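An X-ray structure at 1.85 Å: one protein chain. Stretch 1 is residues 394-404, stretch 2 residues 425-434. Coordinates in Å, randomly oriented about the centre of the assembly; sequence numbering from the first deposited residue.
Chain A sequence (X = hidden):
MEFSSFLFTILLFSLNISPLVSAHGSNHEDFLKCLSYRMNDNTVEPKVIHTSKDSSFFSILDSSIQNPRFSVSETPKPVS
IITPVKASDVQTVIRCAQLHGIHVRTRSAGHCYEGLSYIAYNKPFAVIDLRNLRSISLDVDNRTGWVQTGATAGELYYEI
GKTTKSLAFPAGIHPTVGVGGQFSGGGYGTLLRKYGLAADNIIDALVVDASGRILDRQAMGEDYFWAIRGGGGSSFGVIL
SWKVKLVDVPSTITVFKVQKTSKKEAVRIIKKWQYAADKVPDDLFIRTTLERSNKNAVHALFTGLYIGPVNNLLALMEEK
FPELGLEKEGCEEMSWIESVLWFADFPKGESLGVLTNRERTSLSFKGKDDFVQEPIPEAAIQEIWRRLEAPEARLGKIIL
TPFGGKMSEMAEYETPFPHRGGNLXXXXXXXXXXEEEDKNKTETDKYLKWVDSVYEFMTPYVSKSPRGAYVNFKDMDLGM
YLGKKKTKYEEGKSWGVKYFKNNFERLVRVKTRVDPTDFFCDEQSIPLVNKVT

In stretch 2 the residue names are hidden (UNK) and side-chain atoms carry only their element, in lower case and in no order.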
# COMPACT_ATOMS: atom_id res chain seq x y z
N ARG A 394 19.89 -8.83 7.18
CA ARG A 394 20.30 -7.73 8.06
C ARG A 394 19.35 -6.54 7.96
O ARG A 394 19.10 -5.86 8.96
CB ARG A 394 21.73 -7.26 7.75
CG ARG A 394 22.26 -6.30 8.81
CD ARG A 394 23.69 -5.88 8.57
NE ARG A 394 23.84 -5.12 7.33
CZ ARG A 394 23.71 -3.79 7.24
NH1 ARG A 394 23.41 -3.08 8.31
NH2 ARG A 394 23.88 -3.19 6.06
N LEU A 395 18.83 -6.28 6.76
CA LEU A 395 17.86 -5.19 6.61
C LEU A 395 16.47 -5.72 6.27
O LEU A 395 15.66 -5.03 5.66
CB LEU A 395 18.33 -4.21 5.54
CG LEU A 395 19.65 -3.50 5.83
CD1 LEU A 395 19.82 -2.32 4.88
CD2 LEU A 395 19.74 -3.05 7.27
N GLY A 396 16.19 -6.94 6.72
CA GLY A 396 14.91 -7.57 6.49
C GLY A 396 13.97 -7.50 7.69
O GLY A 396 14.40 -7.32 8.82
N LYS A 397 12.69 -7.66 7.42
CA LYS A 397 11.66 -7.56 8.44
C LYS A 397 10.57 -8.63 8.26
O LYS A 397 10.22 -8.99 7.13
CB LYS A 397 11.01 -6.16 8.43
CG LYS A 397 11.99 -5.01 8.41
CD LYS A 397 11.33 -3.67 8.70
CE LYS A 397 12.40 -2.60 8.89
NZ LYS A 397 11.87 -1.28 9.32
N ILE A 398 10.05 -9.13 9.38
CA ILE A 398 8.78 -9.86 9.35
C ILE A 398 7.81 -9.12 10.27
O ILE A 398 8.05 -9.00 11.47
CB ILE A 398 8.96 -11.33 9.75
CG1 ILE A 398 9.70 -12.05 8.63
CG2 ILE A 398 7.62 -12.00 9.99
CD1 ILE A 398 10.25 -13.40 9.01
N ILE A 399 6.76 -8.58 9.68
CA ILE A 399 5.89 -7.63 10.37
C ILE A 399 4.50 -8.21 10.55
O ILE A 399 3.84 -8.56 9.58
CB ILE A 399 5.79 -6.29 9.59
CG1 ILE A 399 7.17 -5.80 9.15
CG2 ILE A 399 5.12 -5.21 10.44
CD1 ILE A 399 7.14 -4.87 7.94
N LEU A 400 4.05 -8.31 11.79
CA LEU A 400 2.74 -8.88 12.09
C LEU A 400 1.76 -7.77 12.48
O LEU A 400 1.92 -7.11 13.50
CB LEU A 400 2.84 -9.94 13.21
CG LEU A 400 3.44 -11.32 12.88
CD1 LEU A 400 4.90 -11.24 12.50
CD2 LEU A 400 3.27 -12.25 14.05
N THR A 401 0.75 -7.59 11.64
CA THR A 401 -0.23 -6.52 11.78
C THR A 401 -1.60 -7.08 12.17
O THR A 401 -2.21 -7.81 11.40
CB THR A 401 -0.34 -5.73 10.47
OG1 THR A 401 0.93 -5.12 10.22
CG2 THR A 401 -1.38 -4.64 10.57
N PRO A 402 -2.10 -6.71 13.36
CA PRO A 402 -3.34 -7.31 13.86
C PRO A 402 -4.59 -6.83 13.13
O PRO A 402 -4.76 -5.63 12.90
CB PRO A 402 -3.36 -6.87 15.33
CG PRO A 402 -2.71 -5.50 15.28
CD PRO A 402 -1.64 -5.60 14.22
N PHE A 403 -5.45 -7.76 12.74
CA PHE A 403 -6.77 -7.40 12.22
C PHE A 403 -7.80 -7.48 13.37
O PHE A 403 -7.51 -7.06 14.49
CB PHE A 403 -7.16 -8.30 11.04
CG PHE A 403 -6.48 -7.92 9.75
CD1 PHE A 403 -5.25 -7.26 9.76
CD2 PHE A 403 -7.07 -8.21 8.53
CE1 PHE A 403 -4.62 -6.88 8.56
CE2 PHE A 403 -6.45 -7.85 7.32
CZ PHE A 403 -5.22 -7.18 7.34
N GLY A 404 -8.99 -8.00 13.12
CA GLY A 404 -10.02 -7.95 14.14
C GLY A 404 -10.53 -6.53 14.27
O GLY A 404 -10.19 -5.67 13.46
N UNK A 425 -4.45 -11.86 11.77
CA UNK A 425 -3.51 -10.81 11.43
C UNK A 425 -2.91 -11.02 10.05
O UNK A 425 -3.07 -12.08 9.44
o UNK A 425 0.82 -15.34 13.14
c UNK A 425 -1.12 -14.08 13.71
c UNK A 425 -2.40 -10.72 12.49
c UNK A 425 -1.54 -11.95 12.64
c UNK A 425 0.43 -13.23 12.08
c UNK A 425 0.05 -14.22 12.98
c UNK A 425 -1.89 -12.96 13.54
c UNK A 425 -0.36 -12.10 11.92
N UNK A 426 -2.24 -10.00 9.56
CA UNK A 426 -1.57 -10.07 8.28
C UNK A 426 -0.07 -10.07 8.57
O UNK A 426 0.39 -9.47 9.55
o UNK A 426 0.52 -8.19 4.77
o UNK A 426 0.24 -7.41 6.80
c UNK A 426 -1.99 -8.89 7.38
c UNK A 426 -1.42 -8.91 5.96
c UNK A 426 -0.12 -8.12 5.84
N UNK A 427 0.70 -10.78 7.75
CA UNK A 427 2.12 -10.85 7.98
C UNK A 427 2.88 -10.57 6.68
O UNK A 427 2.57 -11.13 5.63
c UNK A 427 4.04 -12.36 8.74
c UNK A 427 2.52 -12.23 8.57
c UNK A 427 4.42 -13.55 9.57
c UNK A 427 1.99 -13.37 7.73
N UNK A 428 3.85 -9.65 6.75
CA UNK A 428 4.67 -9.31 5.60
C UNK A 428 6.11 -9.72 5.84
O UNK A 428 6.67 -9.44 6.88
o UNK A 428 5.21 -5.11 4.88
n UNK A 428 6.17 -5.42 2.86
c UNK A 428 5.43 -7.37 4.10
c UNK A 428 5.59 -5.87 3.98
c UNK A 428 4.59 -7.81 5.30
N UNK A 429 6.69 -10.39 4.87
CA UNK A 429 8.12 -10.70 4.88
C UNK A 429 8.79 -9.82 3.83
O UNK A 429 8.51 -9.96 2.63
c UNK A 429 6.17 -14.69 6.43
c UNK A 429 8.37 -12.18 4.57
c UNK A 429 7.22 -13.12 4.91
c UNK A 429 5.14 -14.87 5.53
c UNK A 429 7.21 -13.83 6.11
c UNK A 429 6.16 -13.33 4.02
o UNK A 429 4.11 -15.75 5.83
c UNK A 429 5.13 -14.20 4.32
N UNK A 430 9.65 -8.92 4.26
CA UNK A 430 10.26 -7.97 3.32
C UNK A 430 11.76 -7.83 3.59
O UNK A 430 12.20 -7.69 4.73
c UNK A 430 9.45 -6.09 4.81
c UNK A 430 9.54 -6.59 3.38
c UNK A 430 10.21 -5.57 2.47
N UNK A 431 12.56 -7.92 2.54
CA UNK A 431 13.99 -7.74 2.69
C UNK A 431 14.40 -6.44 2.00
O UNK A 431 14.02 -6.21 0.86
c UNK A 431 14.75 -8.93 2.11
N UNK A 432 15.14 -5.60 2.72
CA UNK A 432 15.67 -4.36 2.17
C UNK A 432 17.16 -4.50 1.91
O UNK A 432 17.84 -5.29 2.56
c UNK A 432 12.02 -1.58 2.61
c UNK A 432 11.25 -2.24 3.54
c UNK A 432 13.94 -2.85 3.28
o UNK A 432 9.91 -1.93 3.65
c UNK A 432 13.15 -3.50 4.23
c UNK A 432 15.41 -3.19 3.13
c UNK A 432 13.35 -1.89 2.48
c UNK A 432 11.81 -3.20 4.35
N UNK A 433 17.65 -3.76 0.93
CA UNK A 433 19.08 -3.73 0.67
C UNK A 433 19.46 -2.40 0.02
O UNK A 433 18.62 -1.72 -0.57
c UNK A 433 15.78 -6.91 -2.21
c UNK A 433 16.70 -5.96 -4.24
c UNK A 433 15.73 -6.68 -3.60
c UNK A 433 17.73 -5.44 -3.48
c UNK A 433 19.56 -4.40 -2.73
n UNK A 433 18.80 -4.68 -3.85
c UNK A 433 17.81 -5.64 -2.08
c UNK A 433 16.82 -6.39 -1.45
c UNK A 433 18.99 -4.96 -1.62
c UNK A 433 19.52 -4.92 -0.20
N UNK A 434 20.73 -2.02 0.15
CA UNK A 434 21.20 -0.75 -0.40
C UNK A 434 21.19 -0.79 -1.92
O UNK A 434 21.57 -1.79 -2.52
n UNK A 434 24.77 3.72 1.27
n UNK A 434 23.58 2.86 3.03
c UNK A 434 24.29 2.67 1.92
c UNK A 434 22.65 -0.19 1.63
c UNK A 434 24.05 0.22 2.09
c UNK A 434 22.60 -0.42 0.13
n UNK A 434 24.52 1.45 1.46
O HOH W 1 2.24 -6.80 8.75

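Position 425 carries eight side-chain atoms, one carbon followed by a six-carbon ring bearing a single oxygen. The first carbon, CB, sits 3.1 Å from Thr401 O, and a ring carbon packs 3.6 Å from Leu400 CD2, on the same sheet face. The residue is a tyrosine, Tyr425.

Position 426 has three carbons in an unbranched chain, the third carrying two oxygens. Its CB lies 3.5 Å from Phe403 CE1, and the carboxylate turns back to a water. This is glutamate; the water is hydrogen-bonded to Glu426 OE1 (2.9 Å), Ile399 O (2.5 Å) and Thr401 OG1 (2.6 Å).

At 427 four carbons fork at the first, one arm being two carbons long. The end of that arm packs against two side chains of stretch 1, 3.6 Å from Ile398 CG2 and 3.8 Å from Leu400 CD1. The residue is isoleucine, and the atom is Ile427 CD1.

Position 428 shows three carbons, the third bearing one oxygen and one nitrogen. The oxygen approaches Ile399 CD1 at 3.6 Å. This amide is glutamine; Gln428 NE2 is hydrogen-bonded elsewhere in the structure.

Position 429 again has one carbon and a six-carbon ring with one oxygen. Ile398 CG1 meets the edge of this ring, 4.0 Å from its nearest carbon. It is a second tyrosine, and that carbon is Tyr429 CD2.

Of the three carbons at 430, one carries the other two. One of these two touches Lys397 CB at 3.9 Å and Ile399 CD1 at 4.1 Å. The residue is valine, and the atom is Val430 CG1.

Position 431 has a single side-chain carbon, and its CA lies 3.9 Å from Gly396 CA, with which it pairs. It is alanine.

At 432 one carbon leads to a six-carbon ring with one oxygen. Its CB packs 3.9 Å from Leu395 CB, and Lys397 CD lies 4.4 Å from a ring carbon. This is a third tyrosine, Tyr432.

Position 433 holds one carbon, then fused five- and six-membered rings with eight carbons and one nitrogen. The side chain begins away from stretch 1: Trp433.

Position 434 has three carbons, a nitrogen, and a carbon carrying two more nitrogens, with no close contact to stretch 1. The guanidinium identifies Arg434.

The strands run antiparallel, joined by seven backbone hydrogen bonds. Reciprocal pairs link Lys397 with Val430, Ile399 with Gln428 and Thr401 with Glu426, and Tyr432 N donates to Leu395 O (3.0 Å). Alternation along the strands places Ile398, Leu400, Tyr425, Ile427 and Tyr429 on one face as an apolar cluster, while Lys397, Ile399, Thr401, Glu426, Gln428 and Val430 form a more polar face.

Stretch 2, residues 425-434: YEIQYVAYWR
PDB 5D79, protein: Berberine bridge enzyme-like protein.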